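Local atomic coordinates of cryptic loci regulator 2 (Schizosaccharomyces pombe 972h-, PDB entry 5IKJ), a protein that acts upstream of histone deacetylases in the SHREC repressor complex to promote transcriptional silencing and proper nucleosome positioning at heterochromatic loci. Residues T16-P28 with F169-R181. Residues are numbered along the deposited sequence; the frame is centred on the assembly and turned at random.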
loop_
_atom_site.group_PDB
_atom_site.type_symbol
_atom_site.label_atom_id
_atom_site.label_comp_id
_atom_site.label_asym_id
_atom_site.label_seq_id
_atom_site.Cartn_x
_atom_site.Cartn_y
_atom_site.Cartn_z
ATOM N N THR A 16 -11.727 -20.964 -11.322
ATOM C CA THR A 16 -11.777 -21.147 -12.764
ATOM C C THR A 16 -11.438 -19.832 -13.453
ATOM O O THR A 16 -11.764 -18.751 -12.956
ATOM C CB THR A 16 -13.160 -21.628 -13.234
ATOM O OG1 THR A 16 -13.582 -22.740 -12.436
ATOM C CG2 THR A 16 -13.119 -22.051 -14.698
ATOM N N CYS A 17 -10.776 -19.935 -14.602
ATOM C CA CYS A 17 -10.428 -18.759 -15.388
ATOM C C CYS A 17 -11.593 -18.365 -16.286
ATOM O O CYS A 17 -12.172 -19.211 -16.974
ATOM C CB CYS A 17 -9.184 -19.029 -16.234
ATOM S SG CYS A 17 -7.654 -19.113 -15.292
ATOM N N VAL A 18 -11.930 -17.074 -16.281
ATOM C CA VAL A 18 -13.011 -16.585 -17.131
ATOM C C VAL A 18 -12.609 -16.652 -18.600
ATOM O O VAL A 18 -13.420 -17.010 -19.462
ATOM C CB VAL A 18 -13.408 -15.158 -16.711
ATOM C CG1 VAL A 18 -14.321 -14.514 -17.750
ATOM C CG2 VAL A 18 -14.094 -15.184 -15.353
ATOM N N TRP A 19 -11.362 -16.304 -18.911
ATOM C CA TRP A 19 -10.883 -16.306 -20.285
ATOM C C TRP A 19 -9.464 -16.859 -20.323
ATOM O O TRP A 19 -8.772 -16.926 -19.303
ATOM C CB TRP A 19 -10.922 -14.899 -20.899
ATOM C CG TRP A 19 -9.691 -14.088 -20.642
ATOM C CD1 TRP A 19 -9.360 -13.438 -19.489
ATOM C CD2 TRP A 19 -8.627 -13.832 -21.568
ATOM N NE1 TRP A 19 -8.152 -12.797 -19.638
ATOM C CE2 TRP A 19 -7.683 -13.024 -20.904
ATOM C CE3 TRP A 19 -8.381 -14.210 -22.890
ATOM C CZ2 TRP A 19 -6.511 -12.586 -21.521
ATOM C CZ3 TRP A 19 -7.217 -13.776 -23.499
ATOM C CH2 TRP A 19 -6.298 -12.973 -22.815
ATOM N N SER A 20 -9.035 -17.250 -21.521
ATOM C CA SER A 20 -7.729 -17.864 -21.707
ATOM C C SER A 20 -7.201 -17.532 -23.094
ATOM O O SER A 20 -7.946 -17.568 -24.076
ATOM C CB SER A 20 -7.798 -19.386 -21.528
ATOM O OG SER A 20 -6.651 -20.014 -22.074
ATOM N N ASP A 21 -5.911 -17.207 -23.162
ATOM C CA ASP A 21 -5.217 -17.000 -24.425
ATOM C C ASP A 21 -4.584 -18.280 -24.957
ATOM O O ASP A 21 -3.861 -18.231 -25.959
ATOM C CB ASP A 21 -4.139 -15.925 -24.259
ATOM C CG ASP A 21 -2.991 -16.381 -23.377
ATOM O OD1 ASP A 21 -3.208 -17.267 -22.523
ATOM O OD2 ASP A 21 -1.870 -15.855 -23.538
ATOM N N GLY A 22 -4.843 -19.418 -24.317
ATOM C CA GLY A 22 -4.188 -20.649 -24.716
ATOM C C GLY A 22 -4.519 -21.038 -26.143
ATOM O O GLY A 22 -5.615 -20.782 -26.646
ATOM N N ARG A 23 -3.548 -21.670 -26.801
ATOM C CA ARG A 23 -3.704 -22.151 -28.168
ATOM C C ARG A 23 -3.366 -23.633 -28.198
ATOM O O ARG A 23 -2.233 -24.021 -27.896
ATOM C CB ARG A 23 -2.811 -21.372 -29.138
ATOM C CG ARG A 23 -3.121 -19.885 -29.187
ATOM C CD ARG A 23 -2.590 -19.223 -30.450
ATOM N NE ARG A 23 -3.649 -19.007 -31.436
ATOM C CZ ARG A 23 -3.737 -19.605 -32.623
ATOM N NH1 ARG A 23 -2.819 -20.474 -33.027
ATOM N NH2 ARG A 23 -4.756 -19.321 -33.424
ATOM N N SER A 24 -4.353 -24.456 -28.560
ATOM C CA SER A 24 -4.153 -25.901 -28.572
ATOM C C SER A 24 -3.017 -26.309 -29.502
ATOM O O SER A 24 -2.331 -27.303 -29.238
ATOM C CB SER A 24 -5.447 -26.601 -28.986
ATOM O OG SER A 24 -5.812 -26.252 -30.310
ATOM N N ASP A 25 -2.801 -25.566 -30.587
ATOM C CA ASP A 25 -1.821 -25.962 -31.591
ATOM C C ASP A 25 -0.389 -25.583 -31.221
ATOM O O ASP A 25 0.490 -25.648 -32.089
ATOM C CB ASP A 25 -2.186 -25.364 -32.955
ATOM C CG ASP A 25 -2.178 -23.846 -32.959
ATOM O OD1 ASP A 25 -1.674 -23.237 -31.992
ATOM O OD2 ASP A 25 -2.673 -23.259 -33.945
ATOM N N THR A 26 -0.132 -25.185 -29.976
ATOM C CA THR A 26 1.231 -25.114 -29.470
ATOM C C THR A 26 1.659 -26.404 -28.786
ATOM O O THR A 26 2.849 -26.567 -28.491
ATOM C CB THR A 26 1.391 -23.957 -28.474
ATOM O OG1 THR A 26 0.538 -24.171 -27.341
ATOM C CG2 THR A 26 1.056 -22.621 -29.123
ATOM N N TRP A 27 0.702 -27.268 -28.549
ATOM C CA TRP A 27 0.977 -28.518 -27.905
ATOM C C TRP A 27 1.940 -29.306 -28.747
ATOM O O TRP A 27 1.949 -29.201 -29.962
ATOM C CB TRP A 27 -0.293 -29.312 -27.678
ATOM C CG TRP A 27 -1.248 -28.651 -26.800
ATOM C CD1 TRP A 27 -1.158 -27.416 -26.311
ATOM C CD2 TRP A 27 -2.459 -29.193 -26.308
ATOM N NE1 TRP A 27 -2.232 -27.134 -25.534
ATOM C CE2 TRP A 27 -3.052 -28.218 -25.518
ATOM C CE3 TRP A 27 -3.099 -30.417 -26.456
ATOM C CZ2 TRP A 27 -4.250 -28.417 -24.878
ATOM C CZ3 TRP A 27 -4.282 -30.612 -25.820
ATOM C CH2 TRP A 27 -4.847 -29.622 -25.038
ATOM N N PRO A 28 2.793 -30.119 -28.028
ATOM C CA PRO A 28 3.736 -30.878 -28.846
ATOM C C PRO A 28 3.339 -32.310 -29.168
ATOM O O PRO A 28 2.369 -32.813 -28.647
ATOM C CB PRO A 28 4.992 -30.867 -28.002
ATOM C CG PRO A 28 4.519 -30.885 -26.607
ATOM C CD PRO A 28 3.115 -30.423 -26.567
ATOM N N PHE A 169 8.099 -30.102 -15.029
ATOM C CA PHE A 169 6.693 -30.120 -15.417
ATOM C C PHE A 169 6.433 -28.925 -16.328
ATOM O O PHE A 169 6.410 -27.779 -15.868
ATOM C CB PHE A 169 5.794 -30.096 -14.181
ATOM C CG PHE A 169 6.021 -31.258 -13.255
ATOM C CD1 PHE A 169 5.426 -32.484 -13.502
ATOM C CD2 PHE A 169 6.837 -31.127 -12.144
ATOM C CE1 PHE A 169 5.635 -33.557 -12.655
ATOM C CE2 PHE A 169 7.051 -32.196 -11.292
ATOM C CZ PHE A 169 6.448 -33.413 -11.549
ATOM N N TRP A 170 6.232 -29.199 -17.613
ATOM C CA TRP A 170 6.093 -28.165 -18.628
ATOM C C TRP A 170 4.625 -27.947 -18.970
ATOM O O TRP A 170 3.862 -28.906 -19.129
ATOM C CB TRP A 170 6.869 -28.538 -19.895
ATOM C CG TRP A 170 8.358 -28.468 -19.740
ATOM C CD1 TRP A 170 9.063 -28.392 -18.574
ATOM C CD2 TRP A 170 9.324 -28.460 -20.795
ATOM N NE1 TRP A 170 10.411 -28.340 -18.838
ATOM C CE2 TRP A 170 10.596 -28.381 -20.195
ATOM C CE3 TRP A 170 9.236 -28.514 -22.189
ATOM C CZ2 TRP A 170 11.772 -28.351 -20.941
ATOM C CZ3 TRP A 170 10.402 -28.488 -22.927
ATOM C CH2 TRP A 170 11.654 -28.408 -22.303
ATOM N N LEU A 171 4.234 -26.680 -19.085
ATOM C CA LEU A 171 2.877 -26.297 -19.466
ATOM C C LEU A 171 2.937 -25.575 -20.807
ATOM O O LEU A 171 3.477 -24.468 -20.898
ATOM C CB LEU A 171 2.241 -25.412 -18.397
ATOM C CG LEU A 171 0.752 -25.109 -18.594
ATOM C CD1 LEU A 171 -0.090 -26.329 -18.262
ATOM C CD2 LEU A 171 0.332 -23.916 -17.756
ATOM N N TYR A 172 2.391 -26.203 -21.843
ATOM C CA TYR A 172 2.268 -25.579 -23.152
ATOM C C TYR A 172 0.910 -24.897 -23.288
ATOM O O TYR A 172 -0.021 -25.150 -22.520
ATOM C CB TYR A 172 2.443 -26.611 -24.268
ATOM C CG TYR A 172 3.876 -27.030 -24.524
ATOM C CD1 TYR A 172 4.478 -28.026 -23.764
ATOM C CD2 TYR A 172 4.621 -26.442 -25.539
ATOM C CE1 TYR A 172 5.786 -28.416 -24.002
ATOM C CE2 TYR A 172 5.929 -26.825 -25.783
ATOM C CZ TYR A 172 6.505 -27.813 -25.012
ATOM O OH TYR A 172 7.804 -28.199 -25.251
ATOM N N GLY A 173 0.807 -24.024 -24.289
ATOM C CA GLY A 173 -0.421 -23.294 -24.542
ATOM C C GLY A 173 -0.192 -21.825 -24.829
ATOM O O GLY A 173 -1.011 -21.180 -25.488
ATOM N N HIS A 174 0.923 -21.289 -24.346
ATOM C CA HIS A 174 1.194 -19.870 -24.515
ATOM C C HIS A 174 1.320 -19.538 -26.001
ATOM O O HIS A 174 1.920 -20.310 -26.760
ATOM C CB HIS A 174 2.475 -19.483 -23.775
ATOM C CG HIS A 174 2.688 -18.006 -23.665
ATOM N ND1 HIS A 174 3.368 -17.278 -24.616
ATOM C CD2 HIS A 174 2.312 -17.120 -22.712
ATOM C CE1 HIS A 174 3.403 -16.008 -24.255
ATOM N NE2 HIS A 174 2.768 -15.886 -23.104
ATOM N N PRO A 175 0.771 -18.406 -26.454
ATOM C CA PRO A 175 0.793 -18.106 -27.898
ATOM C C PRO A 175 2.176 -18.140 -28.526
ATOM O O PRO A 175 2.291 -18.406 -29.731
ATOM C CB PRO A 175 0.183 -16.699 -27.967
ATOM C CG PRO A 175 -0.677 -16.599 -26.763
ATOM C CD PRO A 175 0.011 -17.396 -25.696
ATOM N N SER A 176 3.235 -17.874 -27.759
ATOM C CA SER A 176 4.581 -17.886 -28.320
ATOM C C SER A 176 5.017 -19.274 -28.769
ATOM O O SER A 176 6.031 -19.391 -29.467
ATOM C CB SER A 176 5.582 -17.345 -27.296
ATOM O OG SER A 176 5.738 -18.240 -26.207
ATOM N N GLY A 177 4.283 -20.320 -28.393
ATOM C CA GLY A 177 4.676 -21.677 -28.699
ATOM C C GLY A 177 5.654 -22.285 -27.721
ATOM O O GLY A 177 6.058 -23.440 -27.913
ATOM N N ARG A 178 6.048 -21.550 -26.671
ATOM C CA ARG A 178 7.026 -22.049 -25.724
ATOM C C ARG A 178 6.352 -22.494 -24.431
ATOM O O ARG A 178 5.301 -21.969 -24.055
ATOM C CB ARG A 178 8.066 -20.971 -25.408
ATOM C CG ARG A 178 8.938 -20.622 -26.597
ATOM C CD ARG A 178 9.936 -19.532 -26.271
ATOM N NE ARG A 178 10.642 -19.087 -27.468
ATOM C CZ ARG A 178 11.785 -18.411 -27.463
ATOM N NH1 ARG A 178 12.376 -18.101 -26.315
ATOM N NH2 ARG A 178 12.345 -18.051 -28.608
ATOM N N PRO A 179 6.935 -23.468 -23.739
ATOM C CA PRO A 179 6.348 -23.938 -22.484
ATOM C C PRO A 179 6.771 -23.095 -21.295
ATOM O O PRO A 179 7.820 -22.449 -21.299
ATOM C CB PRO A 179 6.903 -25.361 -22.356
ATOM C CG PRO A 179 8.242 -25.275 -23.016
ATOM C CD PRO A 179 8.096 -24.282 -24.141
ATOM N N PHE A 180 5.924 -23.103 -20.268
ATOM C CA PHE A 180 6.327 -22.686 -18.928
ATOM C C PHE A 180 6.961 -23.896 -18.254
ATOM O O PHE A 180 6.274 -24.885 -17.972
ATOM C CB PHE A 180 5.138 -22.173 -18.118
ATOM C CG PHE A 180 4.604 -20.843 -18.577
ATOM C CD1 PHE A 180 5.215 -19.661 -18.188
ATOM C CD2 PHE A 180 3.474 -20.773 -19.376
ATOM C CE1 PHE A 180 4.718 -18.437 -18.600
ATOM C CE2 PHE A 180 2.972 -19.552 -19.789
ATOM C CZ PHE A 180 3.594 -18.383 -19.401
ATOM N N ARG A 181 8.265 -23.829 -18.001
ATOM C CA ARG A 181 9.006 -24.987 -17.519
ATOM C C ARG A 181 8.911 -25.174 -16.011
ATOM O O ARG A 181 9.436 -26.164 -15.491
ATOM C CB ARG A 181 10.472 -24.875 -17.943
ATOM C CG ARG A 181 10.636 -24.614 -19.430
ATOM C CD ARG A 181 12.043 -24.904 -19.904
ATOM N NE ARG A 181 12.209 -24.589 -21.320
ATOM C CZ ARG A 181 13.216 -25.020 -22.074
ATOM N NH1 ARG A 181 14.157 -25.798 -21.557
ATOM N NH2 ARG A 181 13.275 -24.676 -23.353
#
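Tyr172, at the end of strand 168-172, lies between two prolines: Pro179 of its own segment sits over the centre of one ring face, while Pro28 reaches the opposite face, its CG 4.0 Å from the ring centroid in a CH-pi contact. With CG anti to the carbonyl carbon (chi1 -77°), the ring also brings CD2 within 3.4 Å of Thr26 O. Replacing this ring with the lone methyl of an alanine is likely to open a gap between Pro28 and Pro179, which would lose the flat surface they share. Next comes Gly173, whose CA lies at the edge of the Trp27 indole; that ring's NE1 is bonded to Asn150 O. Gly173 O accepts from Arg23 N at 2.9 Å on an in-plane lone pair, the one hydrogen bond between the segments, and Gly22 CA adds a CA-H...O contact to the same oxygen.

From His174 to Gly177 the chain makes a type I beta turn, the top of a loop closed by the Leu171-Phe180 backbone pair and leading from strand 168-172 toward helix 183-195, which carries the zinc ligand His189. The His174 ring packs edge-to-face with that of His189, and its carbonyl O lies 3.4 Å from Thr26 CG2. On Pro175, CD meets Asp21 OD2 at 3.3 Å, the two side chains crossing at about a right angle. The Asp21 carboxylate is gripped at both oxygens, by Tyr151 OH at OD1 and by His189 NE2 at OD2, making it a second-shell partner of the zinc site. At Gly177, CA packs 3.8 Å from Thr26 CG2, a methyl whose direction is fixed because Thr26 OG1 donates to Arg23 O, which also takes Thr26 N.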